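Local coordinates for protein benzoylformate Decarboxylase (Polynucleobacter necessarius, PDB 4K9Q) that probably catalyses the decarboxylation of benzoylformate to benzaldehyde and carbon dioxide, using thiamine diphosphate and magnesium, at residues Gln445-Ile450 with Lys515-Ile520; Thr18-Asn23 with Phe39-Ala44; Ser435-Tyr440 with Lys489-Lys494. All blocks are in the same frame, centred on the assembly; numbering follows the deposited sequence.

Contact 1: residues Gln445-Ile450 with Lys515-Ile520; sequences QKTHVI and KGTSVI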
# COMPACT_ATOMS: atom_id res chain seq x y z
N GLN A 445 30.61 0.15 -23.70
CA GLN A 445 31.06 -1.16 -23.24
C GLN A 445 31.61 -2.02 -24.38
O GLN A 445 32.13 -3.11 -24.15
CB GLN A 445 29.93 -1.91 -22.52
CG GLN A 445 29.39 -1.21 -21.28
CD GLN A 445 30.42 -1.11 -20.15
OE1 GLN A 445 31.17 -2.05 -19.89
NE2 GLN A 445 30.45 0.04 -19.49
N LYS A 446 31.49 -1.51 -25.60
CA LYS A 446 31.91 -2.23 -26.81
C LYS A 446 31.23 -3.60 -26.96
O LYS A 446 31.84 -4.57 -27.40
CB LYS A 446 33.44 -2.37 -26.86
CG LYS A 446 34.15 -1.02 -26.84
CD LYS A 446 35.66 -1.17 -26.88
CE LYS A 446 36.33 0.19 -26.97
NZ LYS A 446 35.92 1.08 -25.84
N THR A 447 29.95 -3.66 -26.60
CA THR A 447 29.17 -4.89 -26.80
C THR A 447 28.89 -5.12 -28.28
O THR A 447 28.66 -4.17 -29.05
CB THR A 447 27.82 -4.86 -26.03
OG1 THR A 447 27.08 -3.70 -26.40
CG2 THR A 447 28.06 -4.84 -24.52
N HIS A 448 28.89 -6.39 -28.68
CA HIS A 448 28.59 -6.72 -30.06
C HIS A 448 27.08 -6.89 -30.20
O HIS A 448 26.52 -7.96 -29.93
CB HIS A 448 29.31 -7.99 -30.49
CG HIS A 448 29.35 -8.20 -31.97
ND1 HIS A 448 29.99 -9.26 -32.56
CD2 HIS A 448 28.82 -7.46 -32.98
CE1 HIS A 448 29.85 -9.18 -33.87
NE2 HIS A 448 29.15 -8.10 -34.15
N VAL A 449 26.42 -5.80 -30.59
CA VAL A 449 24.97 -5.75 -30.68
C VAL A 449 24.62 -5.09 -31.99
O VAL A 449 25.15 -4.03 -32.33
CB VAL A 449 24.36 -4.92 -29.52
CG1 VAL A 449 22.84 -4.80 -29.68
CG2 VAL A 449 24.71 -5.52 -28.16
N ILE A 450 23.70 -5.70 -32.73
CA ILE A 450 23.33 -5.21 -34.04
C ILE A 450 21.84 -4.92 -34.04
O ILE A 450 21.01 -5.84 -33.97
CB ILE A 450 23.62 -6.27 -35.13
CG1 ILE A 450 25.11 -6.63 -35.11
CG2 ILE A 450 23.21 -5.75 -36.51
CD1 ILE A 450 25.44 -7.82 -35.98
N LYS A 515 33.05 -5.90 -33.98
CA LYS A 515 32.81 -6.18 -32.57
C LYS A 515 32.48 -4.88 -31.84
O LYS A 515 33.35 -4.23 -31.25
CB LYS A 515 34.01 -6.88 -31.94
CG LYS A 515 33.67 -7.81 -30.79
CD LYS A 515 33.16 -7.07 -29.55
CE LYS A 515 34.30 -6.51 -28.71
NZ LYS A 515 33.87 -6.21 -27.30
N GLY A 516 31.21 -4.49 -31.90
CA GLY A 516 30.77 -3.23 -31.35
C GLY A 516 29.31 -3.10 -31.69
O GLY A 516 28.71 -4.04 -32.19
N THR A 517 28.74 -1.93 -31.43
CA THR A 517 27.30 -1.72 -31.58
C THR A 517 27.00 -1.00 -32.89
O THR A 517 27.60 0.04 -33.18
CB THR A 517 26.75 -0.93 -30.38
OG1 THR A 517 26.93 -1.72 -29.20
CG2 THR A 517 25.26 -0.61 -30.55
N SER A 518 26.08 -1.57 -33.66
CA SER A 518 25.69 -1.04 -34.97
C SER A 518 24.17 -0.82 -35.05
O SER A 518 23.40 -1.54 -34.42
CB SER A 518 26.10 -2.02 -36.08
OG SER A 518 27.51 -2.14 -36.20
N VAL A 519 23.76 0.17 -35.84
CA VAL A 519 22.36 0.39 -36.16
C VAL A 519 22.17 0.36 -37.67
O VAL A 519 22.84 1.08 -38.41
CB VAL A 519 21.87 1.74 -35.59
CG1 VAL A 519 20.42 2.02 -36.00
CG2 VAL A 519 22.01 1.75 -34.08
N ILE A 520 21.27 -0.51 -38.12
CA ILE A 520 20.93 -0.62 -39.53
C ILE A 520 19.46 -0.28 -39.71
O ILE A 520 18.60 -0.99 -39.21
CB ILE A 520 21.21 -2.04 -40.05
CG1 ILE A 520 22.68 -2.40 -39.80
CG2 ILE A 520 20.85 -2.16 -41.53
CD1 ILE A 520 23.06 -3.82 -40.15
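The imidazole of His448 has Lys515 CA over the centre of one face, a CH-pi contact 4.1 Å from the ring centroid and only 11° off the normal. Gly516 O approaches CD2 obliquely, and NE2 is hydrogen-bonded to Ala511 O of helix 501-513, which would fix the ring's rotation. His448 CG lies anti to the backbone N (chi1 -164°), 4.1 Å from Lys515 CA.

Lys515 then folds back: bends at chi2 and chi3 carry its long chain past His448 CB, and NZ donates to Lys446 O at 2.6 Å. Lys446, with positive phi, ends helix 438-445 in a Schellman motif, and an ammonium this near the helix C-terminus would probably be favoured; Glu415 forms a long, weak ion pair with the same ammonium.

Here two neighbouring parallel strands of the C-terminal thiamine diphosphate-binding domain, 449-455 and 517-523, lie side by side in the parallel sheet of the domain. Gly516 is almost fully extended, a conformation glycine takes readily, and its O receives Val449 N at 3.3 Å from well above the carbonyl plane. Farther in, Ser518 N meets Val449 O at 2.9 Å in a straighter bond. Thr517 OG1 donates to Thr447 O at 3.0 Å. The Thr447 hydroxyl is held by Gly442 O in the preceding helix. On the sheet face bearing Ile450, Ser518 and Ile520, covered by helix 501-513, the branched Ile450 and Ile520 lie side by side, CG2 of the first 4.1 Å from CD1 of the second.

Contact 2: residues Thr18-Asn23 with Phe39-Ala44; sequences TTVVGN and FNYVLA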
# COMPACT_ATOMS: atom_id res chain seq x y z
N THR A 18 28.75 -9.42 -8.55
CA THR A 18 29.79 -8.40 -8.60
C THR A 18 29.63 -7.42 -9.77
O THR A 18 30.57 -6.71 -10.14
CB THR A 18 31.20 -9.02 -8.61
OG1 THR A 18 31.37 -9.81 -9.78
CG2 THR A 18 31.40 -9.90 -7.37
N THR A 19 28.43 -7.38 -10.35
CA THR A 19 28.12 -6.38 -11.36
C THR A 19 27.04 -5.42 -10.86
O THR A 19 26.01 -5.85 -10.36
CB THR A 19 27.66 -7.01 -12.69
OG1 THR A 19 28.68 -7.89 -13.17
CG2 THR A 19 27.42 -5.91 -13.73
N VAL A 20 27.30 -4.13 -11.03
CA VAL A 20 26.35 -3.08 -10.70
C VAL A 20 26.03 -2.30 -11.98
O VAL A 20 26.93 -1.73 -12.59
CB VAL A 20 26.94 -2.08 -9.67
CG1 VAL A 20 25.96 -0.93 -9.42
CG2 VAL A 20 27.31 -2.78 -8.35
N VAL A 21 24.77 -2.29 -12.39
CA VAL A 21 24.37 -1.40 -13.47
C VAL A 21 23.73 -0.18 -12.82
O VAL A 21 22.91 -0.31 -11.90
CB VAL A 21 23.37 -2.07 -14.44
CG1 VAL A 21 23.16 -1.19 -15.67
CG2 VAL A 21 23.85 -3.46 -14.84
N GLY A 22 24.10 1.02 -13.24
CA GLY A 22 23.67 2.18 -12.48
C GLY A 22 23.56 3.46 -13.29
O GLY A 22 24.06 3.58 -14.41
N ASN A 23 22.86 4.41 -12.71
CA ASN A 23 22.95 5.81 -13.10
C ASN A 23 23.10 6.56 -11.79
O ASN A 23 22.20 6.52 -10.93
CB ASN A 23 21.71 6.24 -13.87
CG ASN A 23 21.75 7.71 -14.24
OD1 ASN A 23 21.17 8.55 -13.55
ND2 ASN A 23 22.44 8.03 -15.33
N PHE A 39 34.84 -5.54 -9.05
CA PHE A 39 33.44 -5.40 -9.44
C PHE A 39 33.41 -4.64 -10.75
O PHE A 39 34.39 -3.98 -11.11
CB PHE A 39 32.66 -4.62 -8.38
CG PHE A 39 32.29 -5.44 -7.17
CD1 PHE A 39 33.26 -6.03 -6.38
CD2 PHE A 39 30.95 -5.60 -6.82
CE1 PHE A 39 32.91 -6.77 -5.28
CE2 PHE A 39 30.60 -6.34 -5.72
CZ PHE A 39 31.58 -6.93 -4.95
N ASN A 40 32.30 -4.73 -11.47
CA ASN A 40 32.11 -3.96 -12.70
C ASN A 40 30.93 -3.02 -12.53
O ASN A 40 29.85 -3.45 -12.13
CB ASN A 40 31.84 -4.89 -13.88
CG ASN A 40 33.10 -5.52 -14.43
OD1 ASN A 40 34.18 -4.93 -14.37
ND2 ASN A 40 32.97 -6.71 -14.99
N TYR A 41 31.14 -1.74 -12.81
CA TYR A 41 30.05 -0.77 -12.84
C TYR A 41 29.75 -0.45 -14.29
O TYR A 41 30.66 -0.11 -15.06
CB TYR A 41 30.43 0.51 -12.10
CG TYR A 41 29.31 1.52 -12.00
CD1 TYR A 41 29.08 2.45 -13.02
CD2 TYR A 41 28.46 1.55 -10.90
CE1 TYR A 41 28.06 3.36 -12.93
CE2 TYR A 41 27.43 2.47 -10.80
CZ TYR A 41 27.24 3.38 -11.82
OH TYR A 41 26.22 4.30 -11.75
N VAL A 42 28.48 -0.55 -14.65
CA VAL A 42 28.03 -0.28 -16.01
C VAL A 42 27.08 0.92 -16.01
O VAL A 42 25.95 0.82 -15.51
CB VAL A 42 27.30 -1.49 -16.63
CG1 VAL A 42 26.76 -1.15 -18.02
CG2 VAL A 42 28.22 -2.70 -16.69
N LEU A 43 27.53 2.04 -16.57
CA LEU A 43 26.72 3.25 -16.63
C LEU A 43 25.69 3.15 -17.73
O LEU A 43 26.01 2.74 -18.86
CB LEU A 43 27.61 4.48 -16.90
CG LEU A 43 26.86 5.79 -17.13
CD1 LEU A 43 26.17 6.27 -15.84
CD2 LEU A 43 27.81 6.86 -17.69
N ALA A 44 24.45 3.52 -17.41
CA ALA A 44 23.49 3.86 -18.46
C ALA A 44 22.90 5.24 -18.20
O ALA A 44 22.89 5.72 -17.05
CB ALA A 44 22.41 2.79 -18.57
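Strands 19-22 and 40-43 run parallel in register, Thr19 beside Asn40 and Val21 beside Val42, their axes 4.7 Å apart and turned by -19°, with five backbone hydrogen bonds from Asn40 N to Thr18 O at one end to Ala44 N to Gly22 O at the other. They are the two strands of a beta-alpha-beta unit joined through helix 29-32; strand 40-43 is the outermost of this sheet within the chain.

At the N-terminal end of the pair, Thr18 and Phe39 cross at about a right angle: Thr18 CB sits over the centre of the ring, 3.9 Å from its centroid, and CG2 reaches CZ at 3.8 Å. Phe9 meets the same ring edge-to-face. On the face bearing Val20 and Tyr41, Val20 CG1 touches Tyr41 CD2 at 3.8 Å, the branched valine meeting the ring obliquely. Tyr41 CG lies anti to the backbone N (chi1 -176°), and the phenol OH comes 3.2 Å from Gly22 C. A side chain on Gly22 would run into that hydroxyl, which suits glycine to this position. An alanine at Tyr41 would probably open a gap beside Val20 and Gly22 and take away the packing against Pro24 and against Pro475 of the second subunit. On the other face, Val21 CG1 comes 4.3 Å from Val42 CB, Val21 beneath helix 47-61 and Val42 against Thr441 of helix 438-445.

The strands' alignment thus rests on main-chain bonds, while the side chains between them add mainly apolar contacts; the side chain of Asn23, just past the strand, lies about 3 Å from a bound thiamine diphosphate.

Contact 3: residues Ser435-Tyr440 with Lys489-Lys494; sequences SVQGIY and KAYGAK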
# COMPACT_ATOMS: atom_id res chain seq x y z
N SER A 435 13.71 3.64 -25.10
CA SER A 435 14.94 3.54 -24.33
C SER A 435 16.14 3.68 -25.24
O SER A 435 17.13 2.98 -25.09
CB SER A 435 15.00 2.21 -23.57
OG SER A 435 13.95 2.14 -22.62
N VAL A 436 16.03 4.60 -26.19
CA VAL A 436 17.06 4.83 -27.19
C VAL A 436 18.44 5.07 -26.55
O VAL A 436 19.48 4.72 -27.12
CB VAL A 436 16.65 5.99 -28.14
CG1 VAL A 436 16.64 7.33 -27.41
CG2 VAL A 436 17.52 6.03 -29.36
N GLN A 437 18.45 5.63 -25.34
CA GLN A 437 19.71 5.96 -24.66
C GLN A 437 20.57 4.72 -24.39
O GLN A 437 21.78 4.84 -24.19
CB GLN A 437 19.46 6.71 -23.35
CG GLN A 437 18.58 7.95 -23.50
CD GLN A 437 17.13 7.65 -23.17
OE1 GLN A 437 16.65 6.56 -23.43
NE2 GLN A 437 16.43 8.63 -22.59
N GLY A 438 19.93 3.55 -24.35
CA GLY A 438 20.64 2.30 -24.11
C GLY A 438 21.79 2.08 -25.08
O GLY A 438 22.77 1.42 -24.74
N ILE A 439 21.67 2.61 -26.29
CA ILE A 439 22.72 2.47 -27.30
C ILE A 439 24.07 2.93 -26.76
O ILE A 439 25.11 2.30 -27.01
CB ILE A 439 22.38 3.27 -28.58
CG1 ILE A 439 21.09 2.74 -29.20
CG2 ILE A 439 23.52 3.19 -29.58
CD1 ILE A 439 20.59 3.58 -30.36
N TYR A 440 24.06 4.01 -25.99
CA TYR A 440 25.28 4.56 -25.43
C TYR A 440 26.05 3.52 -24.63
O TYR A 440 27.27 3.42 -24.73
CB TYR A 440 24.95 5.76 -24.54
CG TYR A 440 26.17 6.47 -23.99
CD1 TYR A 440 27.01 7.20 -24.83
CD2 TYR A 440 26.48 6.41 -22.63
CE1 TYR A 440 28.13 7.85 -24.33
CE2 TYR A 440 27.59 7.06 -22.12
CZ TYR A 440 28.41 7.78 -22.97
OH TYR A 440 29.51 8.41 -22.43
N LYS A 489 24.20 7.65 -34.49
CA LYS A 489 25.37 8.53 -34.48
C LYS A 489 25.47 9.30 -33.16
O LYS A 489 26.57 9.49 -32.62
CB LYS A 489 25.30 9.50 -35.67
CG LYS A 489 26.47 10.47 -35.76
CD LYS A 489 26.31 11.41 -36.95
CE LYS A 489 27.45 12.42 -37.02
NZ LYS A 489 27.36 13.28 -38.24
N ALA A 490 24.33 9.72 -32.64
CA ALA A 490 24.28 10.50 -31.41
C ALA A 490 24.99 9.78 -30.26
O ALA A 490 25.61 10.42 -29.41
CB ALA A 490 22.83 10.78 -31.04
N TYR A 491 24.88 8.46 -30.22
CA TYR A 491 25.44 7.68 -29.12
C TYR A 491 26.71 6.93 -29.50
O TYR A 491 27.22 6.13 -28.71
CB TYR A 491 24.39 6.73 -28.56
CG TYR A 491 23.26 7.47 -27.90
CD1 TYR A 491 23.50 8.25 -26.77
CD2 TYR A 491 21.98 7.43 -28.42
CE1 TYR A 491 22.49 8.95 -26.17
CE2 TYR A 491 20.95 8.14 -27.82
CZ TYR A 491 21.22 8.89 -26.69
OH TYR A 491 20.21 9.60 -26.08
N GLY A 492 27.19 7.19 -30.71
CA GLY A 492 28.48 6.67 -31.16
C GLY A 492 28.47 5.32 -31.85
O GLY A 492 29.53 4.73 -32.10
N ALA A 493 27.28 4.82 -32.19
CA ALA A 493 27.18 3.54 -32.89
C ALA A 493 27.47 3.68 -34.38
O ALA A 493 27.28 4.76 -34.96
CB ALA A 493 25.79 2.93 -32.69
N LYS A 494 27.97 2.61 -34.99
CA LYS A 494 28.00 2.52 -36.45
C LYS A 494 26.54 2.57 -36.87
O LYS A 494 25.71 1.84 -36.33
CB LYS A 494 28.63 1.20 -36.90
CG LYS A 494 30.10 1.10 -36.64
CD LYS A 494 30.87 2.18 -37.37
CE LYS A 494 32.37 1.96 -37.26
NZ LYS A 494 32.76 0.64 -37.85
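Tyr491 packs its ring against the type I turn Ser435-Gly438 that leads into helix 438-445. It comes from the end of helix 484-490, where Gly492, with positive phi, is the C-prime residue of a Schellman motif, in the C-terminal thiamine diphosphate-binding domain.

The tight part is the ring itself. CG lies anti to the carbonyl carbon (chi1 -67°), and the ring lies against the turn, where Gln437 CA sits over one face, 4.3 Å from the centroid and 27° off the normal. Tyr440 crosses it at about a right angle, CB touching Tyr491 CD1 at 3.6 Å. Ile439 also crosses, its CG2 3.8 Å from Tyr491 CB. A large flat side chain suits this place because it meets Val436, Gln437, Ile439 and Tyr440 at once, with Val436 O and CG2 near CE2, while its hydroxyl can still reach a polar partner beyond.

Away from the ring the contact thins. Gly492 is exposed, its positive phi suiting glycine, and the partly exposed Ala493 offers a single small methyl, CB 3.9 Å from Ile439 CG2. No hydrogen bond joins the two segments. The polar tips look to the second subunit: Tyr440 OH is hydrogen-bonded to Pro480 O there, and Gln433 of that subunit takes both Gln437 NE2, on its backbone O, and Tyr491 OH, on OE1, the latter hydroxyl oxygen lying 3.5 Å from Gln437 CG.

Overall arrangement
Contacts 1 and 3 are close neighbours in the C-terminal domain, their centres about 10 Å apart: helix 438-445 of contact 3 is followed after a short loop by strand 449-455 of contact 1, and Val519 N probably hydrogen-bonds to Lys494 O (2.6 Å), adding edge strand 494-497 to the sheet. Contact 2 belongs to the N-terminal domain, its centre about 19 Å from that of contact 1 and 18 Å from that of contact 3. Helix 438-445 bridges the domains, with Thr441 OG1 hydrogen-bonded to Leu43 O. Contacts 2 and 3 both meet the second subunit; the side chain of Asn23 lies about 3 Å from a thiamine diphosphate and that of Gln437 about 10 Å, whereas contact 1 is remote from the annotated sites.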